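Local coordinates for protein transcriptional regulator KdgR (Pseudomonas aeruginosa, PDB 5Y6I) that probably binds DNA as an IclR-family transcription factor, joining a helix-turn-helix domain to a regulatory domain related to GAF domains, at residues Glu128-Arg132 / Ala133-Val137; Leu159-Arg162 / Glu163-Glu166; Leu249-Thr252 / Arg253-Trp257. All coordinates share one frame; numbering follows the deposited sequence.

Overall arrangement
All three interactions lie within the IclR C-terminal region and follow one another along the chain, each a local contact, mostly between residues three to five apart, with Q129 and V137 of interaction 1 eight apart. Interaction 1 is the hairpin-like bend after strand 121-128, interaction 2 the entry into helix 162-171, and interaction 3 two turns of helix 244-258, the site nearest the centre of the chain. Interactions 1 and 3 approach most closely, with nearest atoms about 10 Å apart and centres 23 Å apart. Interactions 2 and 3 come to about 13 Å, whereas 1 and 2 have centres 33 Å apart. Across the dimer, however, E163 of interaction 2 packs on V131 of the second subunit.

Interaction 1: Glu128-Arg132 / Ala133-Val137; sequences EQAVR and AVTVV
From Q129 to V137 the chain doubles back on itself, the two arms running 155° apart in direction and meeting again with the CA atoms of Q129 and V137 6.6 Å from each other. Two side-chain contacts span the bend, one near the turn and one at its mouth. Near the turn, T135 points inward. With chi1 at 81°, its hydroxyl sits between the backbone N and the carbonyl carbon, while CG2 lies anti to the carbonyl carbon; both branches thereby face the opposite arm. The methyl CG2 lies 3.4 Å from R132 CB and goes on to touch CG of that arginine, the two side chains meeting at about a right angle. The same methyl rests beside A130 O at 3.2 Å, and T135 OG1 gives that oxygen a weak hydrogen bond of 3.4 Å. A130 O also receives a second weak bond, from R132 N at 3.4 Å. The arginine then bends at chi3 and carries its guanidinium away from the bend, where NH1 forms a long, weak ion pair with E110. At the mouth, the extended Q129 brings its amide against one methyl of V137, CD lying 3.6 Å from CG1; NE2 touches that methyl too. Beyond the bend, T111 OG1 is hydrogen-bonded to both A130 N and V136 O, tying both arms to the strand beside them, and R105 takes up Q129 O. The contact itself is therefore mostly van der Waals: methyls meet an arginine's aliphatic chain and a glutamine amide, and its polar bonds are weak. Such chemistry implies that this surface excursion depends for its shape at least as much on polar ties to neighbouring parts of the domain as on bonding between its own arms.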
ATOM      1  N   GLU A 128     -17.793   6.108 -17.105  1.00 72.94           N
ATOM      2  CA  GLU A 128     -19.244   6.056 -16.945  1.00 72.21           C
ATOM      3  C   GLU A 128     -19.847   7.215 -17.728  1.00 72.26           C
ATOM      4  O   GLU A 128     -19.676   8.379 -17.351  1.00 72.72           O
ATOM      5  CB  GLU A 128     -19.647   6.124 -15.471  1.00 68.98           C
ATOM      6  CG  GLU A 128     -19.458   4.834 -14.677  1.00 61.42           C
ATOM      7  CD  GLU A 128     -20.263   3.662 -15.201  1.00 64.55           C
ATOM      8  OE1 GLU A 128     -21.261   3.856 -15.932  1.00 68.59           O
ATOM      9  OE2 GLU A 128     -19.906   2.526 -14.863  1.00 69.38           O
ATOM     10  N   GLN A 129     -20.554   6.902 -18.806  1.00 76.81           N
ATOM     11  CA  GLN A 129     -21.050   7.952 -19.682  1.00 82.51           C
ATOM     12  C   GLN A 129     -22.366   8.521 -19.169  1.00 83.11           C
ATOM     13  O   GLN A 129     -23.092   7.892 -18.401  1.00 84.04           O
ATOM     14  CB  GLN A 129     -21.225   7.439 -21.110  1.00 82.77           C
ATOM     15  CG  GLN A 129     -20.010   6.710 -21.664  1.00 79.93           C
ATOM     16  CD  GLN A 129     -20.152   6.439 -23.148  1.00 83.67           C
ATOM     17  OE1 GLN A 129     -21.259   6.500 -23.692  1.00 84.93           O
ATOM     18  NE2 GLN A 129     -19.041   6.139 -23.813  1.00 79.48           N
ATOM     19  N   ALA A 130     -22.642   9.752 -19.577  1.00 88.35           N
ATOM     20  CA  ALA A 130     -23.957  10.331 -19.360  1.00 91.65           C
ATOM     21  C   ALA A 130     -24.889   9.870 -20.463  1.00 85.87           C
ATOM     22  O   ALA A 130     -24.514   9.830 -21.639  1.00 84.51           O
ATOM     23  CB  ALA A 130     -23.890  11.859 -19.347  1.00 93.65           C
ATOM     24  N   VAL A 131     -26.108   9.511 -20.087  1.00 89.06           N
ATOM     25  CA  VAL A 131     -27.115   9.155 -21.071  1.00100.38           C
ATOM     26  C   VAL A 131     -27.911  10.421 -21.346  1.00 97.31           C
ATOM     27  O   VAL A 131     -28.786  10.805 -20.575  1.00 99.94           O
ATOM     28  CB  VAL A 131     -27.996   7.998 -20.606  1.00111.26           C
ATOM     29  CG1 VAL A 131     -27.279   6.681 -20.853  1.00113.77           C
ATOM     30  CG2 VAL A 131     -28.323   8.148 -19.129  1.00113.00           C
ATOM     31  N   ARG A 132     -27.552  11.106 -22.416  1.00 97.14           N
ATOM     32  CA  ARG A 132     -28.365  12.179 -22.950  1.00104.37           C
ATOM     33  C   ARG A 132     -28.439  11.972 -24.452  1.00107.40           C
ATOM     34  O   ARG A 132     -27.668  11.188 -25.016  1.00108.32           O
ATOM     35  CB  ARG A 132     -27.788  13.559 -22.601  1.00108.48           C
ATOM     36  CG  ARG A 132     -27.263  13.675 -21.168  1.00108.27           C
ATOM     37  CD  ARG A 132     -26.571  15.019 -20.932  1.00110.76           C
ATOM     38  NE  ARG A 132     -27.330  15.900 -20.042  1.00113.87           N
ATOM     39  CZ  ARG A 132     -26.956  16.218 -18.805  1.00108.59           C
ATOM     40  NH1 ARG A 132     -25.836  15.738 -18.322  1.00102.38           N
ATOM     41  NH2 ARG A 132     -27.694  17.022 -18.054  1.00114.28           N
ATOM     42  N   ALA A 133     -29.395  12.662 -25.087  1.00110.76           N
ATOM     43  CA  ALA A 133     -29.589  12.561 -26.531  1.00111.50           C
ATOM     44  C   ALA A 133     -28.256  12.460 -27.260  1.00108.33           C
ATOM     45  O   ALA A 133     -28.040  11.564 -28.082  1.00114.94           O
ATOM     46  CB  ALA A 133     -30.389  13.767 -27.029  1.00115.65           C
ATOM     47  N   VAL A 134     -27.335  13.351 -26.929  1.00 96.40           N
ATOM     48  CA  VAL A 134     -25.980  13.309 -27.455  1.00 94.71           C
ATOM     49  C   VAL A 134     -25.059  13.773 -26.340  1.00 91.15           C
ATOM     50  O   VAL A 134     -25.393  14.713 -25.618  1.00 95.68           O
ATOM     51  CB  VAL A 134     -25.867  14.194 -28.710  1.00 95.31           C
ATOM     52  CG1 VAL A 134     -24.429  14.457 -29.022  1.00 97.15           C
ATOM     53  CG2 VAL A 134     -26.529  13.528 -29.880  1.00101.49           C
ATOM     54  N   THR A 135     -23.933  13.086 -26.140  1.00 90.68           N
ATOM     55  CA  THR A 135     -23.015  13.496 -25.073  1.00 96.28           C
ATOM     56  C   THR A 135     -21.572  13.319 -25.513  1.00 90.77           C
ATOM     57  O   THR A 135     -21.252  12.454 -26.329  1.00 90.72           O
ATOM     58  CB  THR A 135     -23.192  12.705 -23.766  1.00 98.23           C
ATOM     59  OG1 THR A 135     -22.513  11.447 -23.867  1.00 95.34           O
ATOM     60  CG2 THR A 135     -24.674  12.445 -23.471  1.00101.03           C
ATOM     61  N   VAL A 136     -20.705  14.127 -24.935  1.00 96.99           N
ATOM     62  CA  VAL A 136     -19.263  14.005 -25.112  1.00100.17           C
ATOM     63  C   VAL A 136     -18.735  13.011 -24.096  1.00102.99           C
ATOM     64  O   VAL A 136     -19.279  12.851 -22.995  1.00107.03           O
ATOM     65  CB  VAL A 136     -18.549  15.355 -24.937  1.00100.30           C
ATOM     66  CG1 VAL A 136     -18.936  16.332 -26.022  1.00102.27           C
ATOM     67  CG2 VAL A 136     -18.833  15.890 -23.568  1.00104.73           C
ATOM     68  N   VAL A 137     -17.626  12.367 -24.457  1.00 97.27           N
ATOM     69  CA  VAL A 137     -17.051  11.285 -23.674  1.00 87.43           C
ATOM     70  C   VAL A 137     -15.538  11.301 -23.839  1.00 87.09           C
ATOM     71  O   VAL A 137     -14.999  11.803 -24.822  1.00 84.77           O
ATOM     72  CB  VAL A 137     -17.641   9.914 -24.098  1.00 83.61           C
ATOM     73  CG1 VAL A 137     -19.136   9.867 -23.847  1.00 88.64           C
ATOM     74  CG2 VAL A 137     -17.392   9.656 -25.595  1.00 80.70           C
TER

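Interaction 2: Leu159-Arg162 / Glu163-Glu166; sequences LPER and EVAE
P160 and E163 meet across the loop-to-helix junction that opens helix 162-171, where the chain leaves helix 150-158 and turns into the next one. Their side chains lie obliquely to each other: E163, extended beyond CG, reaches back over the proline ring, bringing OE1 3.3 Å from P160 CD and nearly as close to the ring CG of P160. A chi1 of 36° directs the glutamate along this backward path. The carboxylate also faces the subunit interface, where OE1 makes a long, weak ion pair with R105 of the second subunit and lies close to the like charge of D106 there; the two neighbouring charges would probably act on its ionisation in opposite senses. V164 occupies another side of the turn. Its CG1 touches L159 CB at 4.0 Å, a small apolar contact, and lies near P160 O, while CG2 faces E161 O. E161 runs at about a right angle to V164 and bends at chi2 (68°), which brings its carboxylate alongside A165, with OE2 3.2 Å from A165 CB. That methyl is merely a neighbour; the charge of E161 finds its stronger partner in R168, through a salt bridge from OE1 to R168 NH1, two turns further along. The backbone bonds of the turn converge on one oxygen. E161 O accepts two weak hydrogen bonds, from V164 N at 3.4 Å and from A165 N at 3.1 Å, so one carbonyl takes an i+3 and an i+4 donor. The following step is taken over by solvent: a water molecule donates to R162 O at 2.5 Å and accepts a weak bond from E166 N at 3.3 Å.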
ATOM      1  N   LEU A 159       2.100  13.955  -8.208  1.00 81.65           N
ATOM      2  CA  LEU A 159       3.203  13.016  -8.353  1.00 73.82           C
ATOM      3  C   LEU A 159       4.535  13.711  -8.225  1.00 76.26           C
ATOM      4  O   LEU A 159       4.650  14.927  -8.402  1.00 75.81           O
ATOM      5  CB  LEU A 159       3.141  12.300  -9.692  1.00 76.78           C
ATOM      6  CG  LEU A 159       1.909  11.447  -9.837  1.00 71.79           C
ATOM      7  CD1 LEU A 159       1.429  11.650 -11.214  1.00 70.06           C
ATOM      8  CD2 LEU A 159       2.184   9.970  -9.415  1.00 61.05           C
ATOM      9  N   PRO A 160       5.592  12.950  -7.917  1.00 78.77           N
ATOM     10  CA  PRO A 160       6.931  13.531  -7.930  1.00 80.48           C
ATOM     11  C   PRO A 160       7.259  14.204  -9.253  1.00 78.87           C
ATOM     12  O   PRO A 160       6.759  13.832 -10.314  1.00 84.46           O
ATOM     13  CB  PRO A 160       7.837  12.316  -7.670  1.00 77.07           C
ATOM     14  CG  PRO A 160       7.016  11.383  -6.958  1.00 62.63           C
ATOM     15  CD  PRO A 160       5.665  11.516  -7.563  1.00 64.24           C
ATOM     16  N   GLU A 161       8.101  15.227  -9.158  1.00 79.93           N
ATOM     17  CA  GLU A 161       8.566  15.926 -10.341  1.00 82.66           C
ATOM     18  C   GLU A 161       9.293  14.979 -11.276  1.00 90.49           C
ATOM     19  O   GLU A 161       9.225  15.134 -12.500  1.00105.19           O
ATOM     20  CB  GLU A 161       9.447  17.102  -9.907  1.00 84.76           C
ATOM     21  CG  GLU A 161      10.584  17.490 -10.834  1.00 94.72           C
ATOM     22  CD  GLU A 161      10.089  18.069 -12.148  1.00103.37           C
ATOM     23  OE1 GLU A 161       8.893  18.440 -12.252  1.00105.20           O
ATOM     24  OE2 GLU A 161      10.914  18.160 -13.076  1.00106.71           O
ATOM     25  N   ARG A 162       9.899  13.937 -10.720  1.00 92.46           N
ATOM     26  CA  ARG A 162      10.825  13.101 -11.467  1.00 95.98           C
ATOM     27  C   ARG A 162      10.099  12.183 -12.449  1.00 89.27           C
ATOM     28  O   ARG A 162      10.597  11.933 -13.553  1.00 92.54           O
ATOM     29  CB  ARG A 162      11.681  12.305 -10.480  1.00103.48           C
ATOM     30  CG  ARG A 162      12.413  11.150 -11.094  1.00111.08           C
ATOM     31  CD  ARG A 162      13.703  11.627 -11.723  1.00115.33           C
ATOM     32  NE  ARG A 162      14.242  10.614 -12.619  1.00119.68           N
ATOM     33  CZ  ARG A 162      15.538  10.338 -12.720  1.00124.26           C
ATOM     34  NH1 ARG A 162      16.416  10.972 -11.956  1.00125.35           N
ATOM     35  NH2 ARG A 162      15.950   9.406 -13.567  1.00125.94           N
ATOM     36  N   GLU A 163       8.929  11.672 -12.086  1.00 85.94           N
ATOM     37  CA  GLU A 163       8.237  10.787 -13.011  1.00 89.52           C
ATOM     38  C   GLU A 163       7.253  11.512 -13.928  1.00 82.82           C
ATOM     39  O   GLU A 163       6.545  10.849 -14.695  1.00 84.09           O
ATOM     40  CB  GLU A 163       7.530   9.658 -12.261  1.00 92.69           C
ATOM     41  CG  GLU A 163       6.939  10.015 -10.923  1.00 99.07           C
ATOM     42  CD  GLU A 163       6.238   8.823 -10.292  1.00 98.60           C
ATOM     43  OE1 GLU A 163       6.308   8.662  -9.062  1.00 99.36           O
ATOM     44  OE2 GLU A 163       5.624   8.037 -11.044  1.00 99.75           O
ATOM     45  N   VAL A 164       7.196  12.842 -13.884  1.00 75.51           N
ATOM     46  CA  VAL A 164       6.415  13.589 -14.852  1.00 81.80           C
ATOM     47  C   VAL A 164       7.294  14.340 -15.848  1.00 89.34           C
ATOM     48  O   VAL A 164       6.865  14.557 -16.988  1.00 94.02           O
ATOM     49  CB  VAL A 164       5.433  14.563 -14.160  1.00 81.59           C
ATOM     50  CG1 VAL A 164       4.663  13.897 -13.057  1.00 75.70           C
ATOM     51  CG2 VAL A 164       6.094  15.821 -13.701  1.00 74.99           C
ATOM     52  N   ALA A 165       8.527  14.687 -15.469  1.00 92.47           N
ATOM     53  CA  ALA A 165       9.282  15.700 -16.190  1.00 94.82           C
ATOM     54  C   ALA A 165       9.604  15.271 -17.616  1.00102.80           C
ATOM     55  O   ALA A 165       9.525  16.085 -18.543  1.00110.38           O
ATOM     56  CB  ALA A 165      10.562  16.037 -15.424  1.00 92.19           C
ATOM     57  N   GLU A 166       9.979  14.005 -17.818  1.00103.69           N
ATOM     58  CA  GLU A 166      10.422  13.603 -19.150  1.00109.89           C
ATOM     59  C   GLU A 166       9.300  13.754 -20.167  1.00104.89           C
ATOM     60  O   GLU A 166       9.468  14.423 -21.190  1.00107.91           O
ATOM     61  CB  GLU A 166      10.944  12.169 -19.155  1.00117.99           C
ATOM     62  CG  GLU A 166      11.158  11.651 -20.583  1.00125.09           C
ATOM     63  CD  GLU A 166      11.604  10.203 -20.636  1.00129.82           C
ATOM     64  OE1 GLU A 166      12.769   9.962 -21.041  1.00129.33           O
ATOM     65  OE2 GLU A 166      10.789   9.315 -20.270  1.00128.26           O
TER
HETATM   66  O   HOH W   1      10.726  11.304 -15.991  1.00 56.60           O

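Interaction 3: Leu249-Thr252 / Arg253-Trp257; sequences LATT and RAISW
L249 covers part of one face of the R253 guanidinium: its CB stands 4.0 Å above the plane, displaced toward the rim of the group. Over the same face, toward the NH1 corner, CD1 of L249 comes to 4.1 Å from R253 NH1. The arginine gets there by running extended from CG to NE back along the helix, and its side chain slants across that of L249, its aliphatic part passing over L249 O. The other flat group, the W257 indole, swings away from the preceding turn and makes a cation-pi contact with R78 of the second subunit, whose NH1 is also hydrogen-bonded to W257 O. On the side facing helix 93-108, T251 and I255 lie side by side and point the same way, touching through T251 CG2 and I255 CD1 at 4.1 Å. Placing CG2 anti to the backbone N lets T251 turn OG1 toward R247 O, to which it is hydrogen-bonded. T252 OG1 likewise finds L248 O, one turn back. Backbone i to i+4 hydrogen bonds join L249 to R253 and T251 to I255 as well: R253 N to L249 O is 2.6 Å long, and I255 N to T251 O, at 2.9 Å, is close to straight with an N-H...O angle of 175°. T252 O is gripped twice, by S256 N at 2.9 Å and weakly by S256 OG, whose stronger partner is F217 N on strand 209-217. T251, T252 and I255 all reach L227, while T251 and I255 also press on helix 93-108. The pattern is that of an amphipathic alpha-helix with regular i to i+4 bonding, laid beside a second helix against the antiparallel sheet of the GAF-related IclR regulatory domain.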
ATOM      1  N   LEU A 249     -15.530  15.447  -4.786  1.00 73.60           N
ATOM      2  CA  LEU A 249     -14.642  15.238  -3.646  1.00 72.25           C
ATOM      3  C   LEU A 249     -15.195  14.180  -2.697  1.00 72.53           C
ATOM      4  O   LEU A 249     -14.467  13.275  -2.273  1.00 73.36           O
ATOM      5  CB  LEU A 249     -14.401  16.565  -2.921  1.00 73.99           C
ATOM      6  CG  LEU A 249     -13.492  17.582  -3.653  1.00 76.12           C
ATOM      7  CD1 LEU A 249     -13.391  18.929  -2.928  1.00 68.52           C
ATOM      8  CD2 LEU A 249     -12.104  16.993  -3.861  1.00 78.58           C
ATOM      9  N   ALA A 250     -16.483  14.275  -2.355  1.00 68.16           N
ATOM     10  CA  ALA A 250     -17.111  13.234  -1.550  1.00 62.01           C
ATOM     11  C   ALA A 250     -16.863  11.852  -2.142  1.00 66.36           C
ATOM     12  O   ALA A 250     -16.516  10.906  -1.417  1.00 69.61           O
ATOM     13  CB  ALA A 250     -18.608  13.500  -1.431  1.00 59.57           C
ATOM     14  N   THR A 251     -17.018  11.717  -3.462  1.00 63.40           N
ATOM     15  CA  THR A 251     -16.732  10.440  -4.111  1.00 58.54           C
ATOM     16  C   THR A 251     -15.267  10.057  -3.937  1.00 67.08           C
ATOM     17  O   THR A 251     -14.951   8.924  -3.559  1.00 71.26           O
ATOM     18  CB  THR A 251     -17.067  10.510  -5.600  1.00 59.19           C
ATOM     19  OG1 THR A 251     -18.441  10.871  -5.780  1.00 67.24           O
ATOM     20  CG2 THR A 251     -16.809   9.171  -6.255  1.00 58.55           C
ATOM     21  N   THR A 252     -14.347  10.990  -4.215  1.00 63.74           N
ATOM     22  CA  THR A 252     -12.937  10.613  -4.208  1.00 61.59           C
ATOM     23  C   THR A 252     -12.389  10.442  -2.794  1.00 62.84           C
ATOM     24  O   THR A 252     -11.592   9.527  -2.546  1.00 56.78           O
ATOM     25  CB  THR A 252     -12.120  11.618  -5.016  1.00 61.50           C
ATOM     26  OG1 THR A 252     -12.406  12.962  -4.593  1.00 64.47           O
ATOM     27  CG2 THR A 252     -12.492  11.483  -6.464  1.00 62.75           C
ATOM     28  N   ARG A 253     -12.828  11.268  -1.844  1.00 63.05           N
ATOM     29  CA  ARG A 253     -12.483  10.997  -0.453  1.00 58.29           C
ATOM     30  C   ARG A 253     -13.054   9.672   0.018  1.00 68.80           C
ATOM     31  O   ARG A 253     -12.448   9.003   0.867  1.00 71.73           O
ATOM     32  CB  ARG A 253     -12.974  12.121   0.439  1.00 57.36           C
ATOM     33  CG  ARG A 253     -12.051  13.307   0.415  1.00 64.52           C
ATOM     34  CD  ARG A 253     -12.806  14.567   0.743  1.00 73.76           C
ATOM     35  NE  ARG A 253     -11.945  15.729   0.608  1.00 83.45           N
ATOM     36  CZ  ARG A 253     -12.357  16.982   0.748  1.00 87.10           C
ATOM     37  NH1 ARG A 253     -11.493  17.977   0.606  1.00 94.15           N
ATOM     38  NH2 ARG A 253     -13.628  17.235   1.033  1.00 84.82           N
ATOM     39  N   ALA A 254     -14.210   9.270  -0.511  1.00 69.45           N
ATOM     40  CA  ALA A 254     -14.762   7.974  -0.123  1.00 70.01           C
ATOM     41  C   ALA A 254     -13.898   6.843  -0.661  1.00 66.86           C
ATOM     42  O   ALA A 254     -13.453   5.975   0.098  1.00 73.27           O
ATOM     43  CB  ALA A 254     -16.203   7.836  -0.611  1.00 71.45           C
ATOM     44  N   ILE A 255     -13.645   6.846  -1.977  1.00 61.78           N
ATOM     45  CA  ILE A 255     -12.792   5.822  -2.578  1.00 59.57           C
ATOM     46  C   ILE A 255     -11.464   5.733  -1.837  1.00 67.37           C
ATOM     47  O   ILE A 255     -10.947   4.635  -1.589  1.00 61.29           O
ATOM     48  CB  ILE A 255     -12.570   6.115  -4.073  1.00 54.87           C
ATOM     49  CG1 ILE A 255     -13.891   6.218  -4.831  1.00 54.76           C
ATOM     50  CG2 ILE A 255     -11.668   5.053  -4.706  1.00 51.56           C
ATOM     51  CD1 ILE A 255     -13.693   6.489  -6.329  1.00 44.19           C
ATOM     52  N   SER A 256     -10.899   6.888  -1.462  1.00 64.41           N
ATOM     53  CA  SER A 256      -9.628   6.898  -0.756  1.00 60.92           C
ATOM     54  C   SER A 256      -9.750   6.194   0.579  1.00 65.79           C
ATOM     55  O   SER A 256      -9.032   5.227   0.855  1.00 65.87           O
ATOM     56  CB  SER A 256      -9.143   8.332  -0.543  1.00 65.38           C
ATOM     57  OG  SER A 256      -8.542   8.844  -1.714  1.00 72.06           O
ATOM     58  N   TRP A 257     -10.642   6.695   1.437  1.00 67.49           N
ATOM     59  CA  TRP A 257     -10.800   6.140   2.776  1.00 62.47           C
ATOM     60  C   TRP A 257     -11.114   4.652   2.728  1.00 68.04           C
ATOM     61  O   TRP A 257     -10.774   3.917   3.662  1.00 67.94           O
ATOM     62  CB  TRP A 257     -11.889   6.915   3.510  1.00 64.11           C
ATOM     63  CG  TRP A 257     -12.266   6.422   4.868  1.00 70.62           C
ATOM     64  CD1 TRP A 257     -11.891   6.949   6.070  1.00 75.33           C
ATOM     65  CD2 TRP A 257     -13.142   5.332   5.163  1.00 75.97           C
ATOM     66  NE1 TRP A 257     -12.464   6.237   7.097  1.00 83.15           N
ATOM     67  CE2 TRP A 257     -13.237   5.238   6.563  1.00 81.39           C
ATOM     68  CE3 TRP A 257     -13.849   4.415   4.371  1.00 77.47           C
ATOM     69  CZ2 TRP A 257     -14.010   4.261   7.194  1.00 80.63           C
ATOM     70  CZ3 TRP A 257     -14.608   3.447   4.990  1.00 75.91           C
ATOM     71  CH2 TRP A 257     -14.685   3.376   6.390  1.00 78.80           C
TER